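Local coordinates for protein ferritin (Pseudo-nitzschia multiseries, PDB 4IWK) that probably stores iron in a soluble, non-toxic form, taking up ferrous iron, oxidising it with dioxygen and depositing it as ferric hydroxides, at residues S83-W88 and K141-N146. Residues are numbered along the deposited sequence; the frame is centred on the assembly and turned at random.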
ATOM      1  N   SER A  83     -40.770  16.938 -37.927  1.00 26.20           N
ATOM      2  CA  SER A  83     -39.535  17.566 -37.525  1.00 23.01           C
ATOM      3  C   SER A  83     -39.282  17.329 -36.044  1.00 20.76           C
ATOM      4  O   SER A  83     -40.213  16.840 -35.371  1.00 21.37           O
ATOM      5  CB  SER A  83     -39.646  19.090 -37.723  1.00 28.98           C
ATOM      6  OG  SER A  83     -40.641  19.584 -36.850  1.00 31.20           O
ATOM      7  N   PRO A  84     -38.042  17.573 -35.549  1.00 22.15           N
ATOM      8  CA  PRO A  84     -37.816  17.400 -34.068  1.00 21.80           C
ATOM      9  C   PRO A  84     -38.758  18.226 -33.256  1.00 22.06           C
ATOM     10  O   PRO A  84     -39.211  17.761 -32.175  1.00 19.63           O
ATOM     11  CB  PRO A  84     -36.344  17.796 -33.843  1.00 22.23           C
ATOM     12  CG  PRO A  84     -35.728  17.413 -35.216  1.00 23.68           C
ATOM     13  CD  PRO A  84     -36.763  17.798 -36.273  1.00 20.46           C
ATOM     14  N   GLU A  85     -39.052  19.439 -33.703  1.00 19.58           N
ATOM     15  CA  GLU A  85     -40.024  20.235 -32.909  1.00 22.92           C
ATOM     16  C   GLU A  85     -41.390  19.530 -32.691  1.00 20.38           C
ATOM     17  O   GLU A  85     -41.967  19.593 -31.557  1.00 19.76           O
ATOM     18  CB  GLU A  85     -40.288  21.564 -33.623  1.00 24.89           C
ATOM     19  CG  GLU A  85     -41.026  22.457 -32.634  1.00 31.46           C
ATOM     20  CD  GLU A  85     -41.365  23.802 -33.263  1.00 39.40           C
ATOM     21  OE1 GLU A  85     -40.553  24.235 -34.099  1.00 36.29           O
ATOM     22  OE2 GLU A  85     -42.406  24.404 -32.864  1.00 48.71           O
ATOM     23  N   ASP A  86     -41.893  18.831 -33.731  1.00 19.66           N
ATOM     24  CA  ASP A  86     -43.151  18.154 -33.597  1.00 19.25           C
ATOM     25  C   ASP A  86     -43.021  17.055 -32.537  1.00 21.94           C
ATOM     26  O   ASP A  86     -43.974  16.807 -31.772  1.00 21.18           O
ATOM     27  CB  ASP A  86     -43.525  17.446 -34.918  1.00 20.53           C
ATOM     28  CG  ASP A  86     -43.835  18.420 -36.072  1.00 23.55           C
ATOM     29  OD1 ASP A  86     -44.216  19.586 -35.795  1.00 25.27           O
ATOM     30  OD2 ASP A  86     -43.773  17.962 -37.245  1.00 27.03           O
ATOM     31  N   VAL A  87     -41.924  16.325 -32.575  1.00 18.63           N
ATOM     32  CA  VAL A  87     -41.764  15.202 -31.648  1.00 16.62           C
ATOM     33  C   VAL A  87     -41.695  15.773 -30.181  1.00 18.74           C
ATOM     34  O   VAL A  87     -42.419  15.299 -29.306  1.00 18.90           O
ATOM     35  CB  VAL A  87     -40.454  14.439 -31.889  1.00 17.61           C
ATOM     36  CG1 VAL A  87     -40.450  13.180 -30.973  1.00 18.11           C
ATOM     37  CG2 VAL A  87     -40.440  13.954 -33.368  1.00 19.25           C
ATOM     38  N   TRP A  88     -40.818  16.762 -29.949  1.00 18.09           N
ATOM     39  CA  TRP A  88     -40.728  17.311 -28.584  1.00 18.23           C
ATOM     40  C   TRP A  88     -42.039  17.896 -28.081  1.00 20.02           C
ATOM     41  O   TRP A  88     -42.369  17.800 -26.939  1.00 18.86           O
ATOM     42  CB  TRP A  88     -39.612  18.342 -28.554  1.00 19.77           C
ATOM     43  CG  TRP A  88     -38.225  17.666 -28.579  1.00 20.42           C
ATOM     44  CD1 TRP A  88     -37.393  17.567 -29.631  1.00 18.83           C
ATOM     45  CD2 TRP A  88     -37.593  16.983 -27.479  1.00 19.23           C
ATOM     46  NE1 TRP A  88     -36.222  16.917 -29.245  1.00 19.57           N
ATOM     47  CE2 TRP A  88     -36.368  16.504 -27.948  1.00 19.60           C
ATOM     48  CE3 TRP A  88     -37.968  16.756 -26.120  1.00 22.08           C
ATOM     49  CZ2 TRP A  88     -35.463  15.828 -27.124  1.00 19.36           C
ATOM     50  CZ3 TRP A  88     -37.072  16.048 -25.301  1.00 21.62           C
ATOM     51  CH2 TRP A  88     -35.837  15.601 -25.826  1.00 21.02           C
ATOM     52  N   LYS A 141     -35.324  25.326 -26.600  1.00 20.53           N
ATOM     53  CA  LYS A 141     -34.029  25.372 -27.318  1.00 19.32           C
ATOM     54  C   LYS A 141     -34.171  24.827 -28.770  1.00 22.03           C
ATOM     55  O   LYS A 141     -33.622  25.372 -29.750  1.00 21.58           O
ATOM     56  CB  LYS A 141     -33.024  24.500 -26.557  1.00 25.00           C
ATOM     57  CG  LYS A 141     -32.632  25.084 -25.168  1.00 26.93           C
ATOM     58  CD  LYS A 141     -31.856  23.953 -24.471  1.00 28.89           C
ATOM     59  CE  LYS A 141     -31.423  24.243 -23.033  1.00 34.37           C
ATOM     60  NZ  LYS A 141     -32.458  25.175 -22.441  1.00 31.41           N
ATOM     61  N   VAL A 142     -34.916  23.741 -28.910  1.00 19.57           N
ATOM     62  CA  VAL A 142     -35.136  23.188 -30.261  1.00 20.47           C
ATOM     63  C   VAL A 142     -35.794  24.168 -31.166  1.00 22.20           C
ATOM     64  O   VAL A 142     -35.387  24.325 -32.345  1.00 22.84           O
ATOM     65  CB  VAL A 142     -36.009  21.931 -30.148  1.00 20.65           C
ATOM     66  CG1 VAL A 142     -36.533  21.474 -31.529  1.00 23.04           C
ATOM     67  CG2 VAL A 142     -35.194  20.812 -29.511  1.00 22.41           C
ATOM     68  N   THR A 143     -36.831  24.809 -30.678  1.00 20.32           N
ATOM     69  CA  THR A 143     -37.558  25.743 -31.470  1.00 21.26           C
ATOM     70  C   THR A 143     -36.683  26.932 -31.861  1.00 23.55           C
ATOM     71  O   THR A 143     -36.726  27.329 -33.055  1.00 29.44           O
ATOM     72  CB  THR A 143     -38.854  26.186 -30.763  1.00 24.95           C
ATOM     73  OG1 THR A 143     -39.674  25.000 -30.592  1.00 26.36           O
ATOM     74  CG2 THR A 143     -39.585  27.215 -31.619  1.00 28.41           C
ATOM     75  N   ASP A 144     -35.819  27.440 -30.974  1.00 19.62           N
ATOM     76  CA  ASP A 144     -35.000  28.582 -31.351  1.00 20.46           C
ATOM     77  C   ASP A 144     -33.861  28.170 -32.333  1.00 19.54           C
ATOM     78  O   ASP A 144     -33.632  28.878 -33.361  1.00 20.27           O
ATOM     79  CB  ASP A 144     -34.406  29.111 -30.004  1.00 22.50           C
ATOM     80  CG  ASP A 144     -33.831  30.473 -30.091  1.00 30.83           C
ATOM     81  OD1 ASP A 144     -34.071  31.183 -31.125  1.00 30.82           O
ATOM     82  OD2 ASP A 144     -33.187  30.901 -29.086  1.00 30.62           O
ATOM     83  N   GLU A 145     -33.179  27.060 -32.017  1.00 21.01           N
ATOM     84  CA  GLU A 145     -32.044  26.614 -32.855  1.00 20.93           C
ATOM     85  C   GLU A 145     -32.542  26.293 -34.225  1.00 19.76           C
ATOM     86  O   GLU A 145     -31.822  26.454 -35.213  1.00 20.88           O
ATOM     87  CB  GLU A 145     -31.364  25.419 -32.228  1.00 21.84           C
ATOM     88  CG  GLU A 145     -30.733  25.864 -30.940  1.00 24.39           C
ATOM     89  CD  GLU A 145     -29.694  24.896 -30.477  1.00 43.00           C
ATOM     90  OE1 GLU A 145     -29.080  24.197 -31.372  1.00 42.79           O
ATOM     91  OE2 GLU A 145     -29.549  24.832 -29.221  1.00 45.88           O
ATOM     92  N   ASN A 146     -33.752  25.741 -34.334  1.00 21.14           N
ATOM     93  CA  ASN A 146     -34.211  25.335 -35.669  0.50 21.83           C
ATOM     94  C   ASN A 146     -34.568  26.503 -36.592  1.00 20.37           C
ATOM     95  O   ASN A 146     -34.973  26.261 -37.775  1.00 25.36           O
ATOM     96  CB  ASN A 146     -35.337  24.290 -35.566  0.50 22.87           C
ATOM     97  CG  ASN A 146     -35.450  23.441 -36.799  0.50 23.00           C
ATOM     98  OD1 ASN A 146     -34.432  23.027 -37.362  0.50 22.67           O
ATOM     99  ND2 ASN A 146     -36.700  23.103 -37.196  0.50 21.00           N
TER
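With CG1 anti to its backbone N (chi1 168°) and CG2 anti to its carbonyl carbon, V142 sets both methyls against helix 84-111, while E85, its CG anti to the backbone N (chi1 -167°), reaches out along an extended chain to T143. The contact joins two antiparallel helices of the ferritin four-helix bundle, the start of helix 84-111 and the end of helix 115-145; the short segments run at 164° with their axes 9.7 Å apart. V142 CG1 lies 3.9 Å from E85 N, against the first turn, and 4.3 Å from P84 CB. The other methyl, V142 CG2, meets the indole of W88 obliquely, 3.9 Å from CD1 of that ring, in an off-centre CH-pi contact with its five-membered ring. W88 also meets F30 and packs on M38 and M42, inside the bundle; its side chain is about 8 Å from a bound iron. P84 also touches L152 of helix 151-158. On the partly exposed flank, no hydrogen bond links E85 and T143: the carboxylate carbon E85 CD sits 3.4 Å from T143 OG1, a hydroxyl hydrogen-bonded to L139 O of its own helix. An alanine at E85 would probably open a gap beside T143 OG1 and CG2, while the contact of V142 CG1 with the backbone there would remain. S83, at the N-cap of helix 84-111, forms a capping box with D86 whose bonds are both weak: D86 N reaches S83 OG at 3.4 Å, and S83 N approaches D86 OD2 at 3.2 Å.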